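Local coordinates for sensor protein (Thermotoga maritima, PDB 3A0S) that probably works as a phosphorelay sensor histidine kinase that uses ATP to phosphorylate a protein histidine, and is represented here by its PAS domain, at residues 70-79 with 88-96. Numbering follows the deposited sequence.
Sequences RYFNIRFSPF and EGVIITIDD
Phe79 lies across the backbone of Gly89, where the antiparallel segments 70-79 and 88-96 begin to close into a hairpin. Its chi1 of 64° sets CG between its own backbone N and carbonyl carbon, which turns the ring onto the neighbouring strand. From CB of Phe79 the path reaches CG, 4.1 Å from Gly89 O; CD1 meets the same oxygen at 3.4 Å and Ile91 CG1 at 3.7 Å; CE1 touches Gly89 C at 3.3 Å; CZ hangs near Gly89 N, which sits over one ring face, offset toward the rim; and CE2 reaches Glu88 CB. Gly89 permits this approach, since a CB there would sit tight against Phe79 CE1. With an alanine at Phe79, the Gly89 backbone and Ile91 CG1 would probably lose their cover, opening a gap on this face.

Paired main-chain bonds at Asn73-Asp95, Arg75-Thr93 and Ser77-Ile91 fix the register. On the face of Arg75, Ser77 and Thr93, a water lies 2.7 Å from Thr93 OG1 and donates to Ile91 O. The other face is apolar: Ile74 CG2 packs alongside Ile92 CG2 at 3.6 Å, and helix 44-56 covers Phe76 and Val90. At the far end Arg70 grips the Asp96 carboxylate side-on. Arg70 NE reaches Asp96 OD1 at 2.8 Å with an N-H...O angle of 163°, while NH2 takes the syn lone pair of OD2 less straightly, at 140°; OD2 also accepts from Met1 N.

This hairpin, flanked by strands 4-9 and 60-67, supplies two adjacent inner strands of the five-stranded antiparallel sheet, order 2-1-5-4-3, that defines the PAS fold.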
loop_
_atom_site.group_PDB
_atom_site.type_symbol
_atom_site.label_atom_id
_atom_site.label_comp_id
_atom_site.label_asym_id
_atom_site.label_seq_id
_atom_site.Cartn_x
_atom_site.Cartn_y
_atom_site.Cartn_z
ATOM N N ARG A 70 8.319 6.789 14.189
ATOM C CA ARG A 70 8.035 8.035 13.447
ATOM C C ARG A 70 6.593 8.168 12.973
ATOM O O ARG A 70 5.838 7.188 12.943
ATOM C CB ARG A 70 8.986 8.200 12.248
ATOM C CG ARG A 70 10.465 8.110 12.579
ATOM C CD ARG A 70 11.333 8.794 11.519
ATOM N NE ARG A 70 11.202 8.224 10.171
ATOM C CZ ARG A 70 11.886 7.178 9.706
ATOM N NH1 ARG A 70 12.753 6.528 10.479
ATOM N NH2 ARG A 70 11.695 6.767 8.454
ATOM N N TYR A 71 6.225 9.396 12.597
ATOM C CA TYR A 71 4.956 9.673 11.940
ATOM C C TYR A 71 5.186 9.831 10.440
ATOM O O TYR A 71 6.163 10.452 9.997
ATOM C CB TYR A 71 4.291 10.936 12.507
ATOM C CG TYR A 71 3.661 10.732 13.872
ATOM C CD1 TYR A 71 2.376 10.231 13.980
ATOM C CD2 TYR A 71 4.344 11.063 15.026
ATOM C CE1 TYR A 71 1.766 10.027 15.207
ATOM C CE2 TYR A 71 3.752 10.863 16.274
ATOM C CZ TYR A 71 2.460 10.344 16.349
ATOM O OH TYR A 71 1.829 10.143 17.569
ATOM N N PHE A 72 4.239 9.278 9.700
ATOM C CA PHE A 72 4.259 9.262 8.241
ATOM C C PHE A 72 2.974 9.791 7.620
ATOM O O PHE A 72 1.883 9.640 8.204
ATOM C CB PHE A 72 4.481 7.823 7.750
ATOM C CG PHE A 72 5.804 7.265 8.126
ATOM C CD1 PHE A 72 6.906 7.468 7.312
ATOM C CD2 PHE A 72 5.958 6.551 9.322
ATOM C CE1 PHE A 72 8.150 6.974 7.663
ATOM C CE2 PHE A 72 7.199 6.072 9.698
ATOM C CZ PHE A 72 8.297 6.254 8.874
ATOM N N ASN A 73 3.121 10.356 6.413
ATOM C CA ASN A 73 2.014 10.568 5.485
ATOM C C ASN A 73 1.781 9.242 4.742
ATOM O O ASN A 73 2.720 8.595 4.290
ATOM C CB ASN A 73 2.388 11.566 4.399
ATOM C CG ASN A 73 2.640 12.970 4.894
ATOM O OD1 ASN A 73 2.325 13.332 6.022
ATOM N ND2 ASN A 73 3.206 13.791 4.004
ATOM N N ILE A 74 0.531 8.843 4.588
ATOM C CA ILE A 74 0.219 7.684 3.755
ATOM C C ILE A 74 -0.900 8.049 2.779
ATOM O O ILE A 74 -1.963 8.528 3.186
ATOM C CB ILE A 74 -0.151 6.444 4.592
ATOM C CG1 ILE A 74 0.934 6.142 5.636
ATOM C CG2 ILE A 74 -0.412 5.227 3.689
ATOM C CD1 ILE A 74 0.709 4.869 6.447
ATOM N N ARG A 75 -0.668 7.837 1.483
ATOM C CA ARG A 75 -1.726 8.075 0.499
ATOM C C ARG A 75 -2.144 6.735 -0.058
ATOM O O ARG A 75 -1.312 5.869 -0.313
ATOM C CB ARG A 75 -1.217 8.961 -0.644
ATOM C CG ARG A 75 -2.257 9.269 -1.741
ATOM C CD ARG A 75 -1.725 10.302 -2.740
ATOM N NE ARG A 75 -0.550 9.810 -3.467
ATOM C CZ ARG A 75 0.545 10.527 -3.714
ATOM N NH1 ARG A 75 0.641 11.784 -3.302
ATOM N NH2 ARG A 75 1.550 9.992 -4.391
ATOM N N PHE A 76 -3.448 6.579 -0.249
ATOM C CA PHE A 76 -4.035 5.397 -0.867
ATOM C C PHE A 76 -4.768 5.836 -2.116
ATOM O O PHE A 76 -5.721 6.636 -2.048
ATOM C CB PHE A 76 -5.051 4.764 0.075
ATOM C CG PHE A 76 -4.500 4.341 1.404
ATOM C CD1 PHE A 76 -4.277 5.251 2.434
ATOM C CD2 PHE A 76 -4.254 3.009 1.633
ATOM C CE1 PHE A 76 -3.804 4.812 3.675
ATOM C CE2 PHE A 76 -3.781 2.565 2.848
ATOM C CZ PHE A 76 -3.566 3.447 3.877
ATOM N N SER A 77 -4.357 5.291 -3.253
ATOM C CA SER A 77 -4.923 5.707 -4.535
ATOM C C SER A 77 -5.455 4.516 -5.331
ATOM O O SER A 77 -4.670 3.749 -5.865
ATOM C CB SER A 77 -3.832 6.368 -5.370
ATOM O OG SER A 77 -3.201 7.437 -4.657
ATOM N N PRO A 78 -6.792 4.413 -5.479
ATOM C CA PRO A 78 -7.348 3.346 -6.337
ATOM C C PRO A 78 -6.962 3.632 -7.786
ATOM O O PRO A 78 -6.821 4.799 -8.180
ATOM C CB PRO A 78 -8.855 3.459 -6.122
ATOM C CG PRO A 78 -9.058 4.861 -5.681
ATOM C CD PRO A 78 -7.837 5.317 -4.966
ATOM N N PHE A 79 -6.758 2.593 -8.586
ATOM C CA PHE A 79 -6.476 2.838 -10.008
ATOM C C PHE A 79 -7.208 1.832 -10.881
ATOM O O PHE A 79 -7.602 0.772 -10.392
ATOM C CB PHE A 79 -4.969 2.768 -10.277
ATOM C CG PHE A 79 -4.369 1.396 -10.016
ATOM C CD1 PHE A 79 -3.926 1.047 -8.746
ATOM C CD2 PHE A 79 -4.259 0.452 -11.045
ATOM C CE1 PHE A 79 -3.391 -0.223 -8.502
ATOM C CE2 PHE A 79 -3.715 -0.806 -10.814
ATOM C CZ PHE A 79 -3.284 -1.138 -9.541
ATOM N N GLU A 88 -8.433 -1.946 -10.575
ATOM C CA GLU A 88 -7.433 -3.015 -10.499
ATOM C C GLU A 88 -6.612 -3.050 -9.196
ATOM O O GLU A 88 -5.848 -3.992 -8.979
ATOM C CB GLU A 88 -6.559 -3.125 -11.748
ATOM C CG GLU A 88 -7.276 -3.813 -12.925
ATOM C CD GLU A 88 -7.592 -5.291 -12.680
ATOM O OE1 GLU A 88 -6.921 -5.926 -11.844
ATOM O OE2 GLU A 88 -8.527 -5.810 -13.323
ATOM N N GLY A 89 -6.796 -2.075 -8.315
ATOM C CA GLY A 89 -6.101 -2.151 -7.029
ATOM C C GLY A 89 -5.894 -0.783 -6.444
ATOM O O GLY A 89 -6.607 0.152 -6.771
ATOM N N VAL A 90 -4.934 -0.694 -5.523
ATOM C CA VAL A 90 -4.681 0.528 -4.749
ATOM C C VAL A 90 -3.157 0.692 -4.610
ATOM O O VAL A 90 -2.471 -0.254 -4.214
ATOM C CB VAL A 90 -5.329 0.416 -3.355
ATOM C CG1 VAL A 90 -4.927 1.611 -2.479
ATOM C CG2 VAL A 90 -6.865 0.301 -3.442
ATOM N N ILE A 91 -2.658 1.879 -4.929
ATOM C CA ILE A 91 -1.258 2.253 -4.719
ATOM C C ILE A 91 -1.162 2.964 -3.367
ATOM O O ILE A 91 -1.936 3.877 -3.047
ATOM C CB ILE A 91 -0.747 3.180 -5.827
ATOM C CG1 ILE A 91 -0.880 2.504 -7.193
ATOM C CG2 ILE A 91 0.720 3.546 -5.541
ATOM C CD1 ILE A 91 -1.000 3.492 -8.373
ATOM N N ILE A 92 -0.236 2.481 -2.536
ATOM C CA ILE A 92 0.015 3.057 -1.226
ATOM C C ILE A 92 1.407 3.707 -1.242
ATOM O O ILE A 92 2.402 3.063 -1.573
ATOM C CB ILE A 92 -0.085 1.971 -0.141
ATOM C CG1 ILE A 92 -1.419 1.222 -0.278
ATOM C CG2 ILE A 92 0.076 2.599 1.246
ATOM C CD1 ILE A 92 -1.473 -0.005 0.666
ATOM N N THR A 93 1.450 4.994 -0.906
ATOM C CA THR A 93 2.702 5.762 -0.925
ATOM C C THR A 93 2.921 6.308 0.471
ATOM O O THR A 93 2.043 7.012 0.988
ATOM C CB THR A 93 2.622 6.960 -1.934
ATOM O OG1 THR A 93 2.203 6.453 -3.194
ATOM C CG2 THR A 93 4.018 7.623 -2.114
ATOM N N ILE A 94 4.091 6.017 1.033
ATOM C CA ILE A 94 4.422 6.359 2.428
ATOM C C ILE A 94 5.611 7.310 2.422
ATOM O O ILE A 94 6.666 7.011 1.832
ATOM C CB ILE A 94 4.750 5.097 3.266
ATOM C CG1 ILE A 94 3.540 4.167 3.214
ATOM C CG2 ILE A 94 5.079 5.494 4.716
ATOM C CD1 ILE A 94 3.732 2.847 3.844
ATOM N N ASP A 95 5.431 8.449 3.076
ATOM C CA ASP A 95 6.473 9.488 3.134
ATOM C C ASP A 95 6.652 9.986 4.551
ATOM O O ASP A 95 5.680 10.061 5.284
ATOM C CB ASP A 95 6.081 10.736 2.326
ATOM C CG ASP A 95 5.724 10.428 0.884
ATOM O OD1 ASP A 95 6.547 9.778 0.213
ATOM O OD2 ASP A 95 4.642 10.835 0.445
ATOM N N ASP A 96 7.888 10.344 4.902
ATOM C CA ASP A 96 8.121 11.041 6.173
ATOM C C ASP A 96 7.500 12.439 6.148
ATOM O O ASP A 96 7.206 13.025 5.093
ATOM C CB ASP A 96 9.621 11.115 6.507
ATOM C CG ASP A 96 10.071 9.956 7.353
ATOM O OD1 ASP A 96 9.646 9.889 8.523
ATOM O OD2 ASP A 96 10.820 9.088 6.856
ATOM O OXT ASP A 96 7.303 13.022 7.233
HETATM O O HOH W 1 -0.534 6.440 -3.410
HETATM O O HOH W 2 3.073 7.907 -6.162
#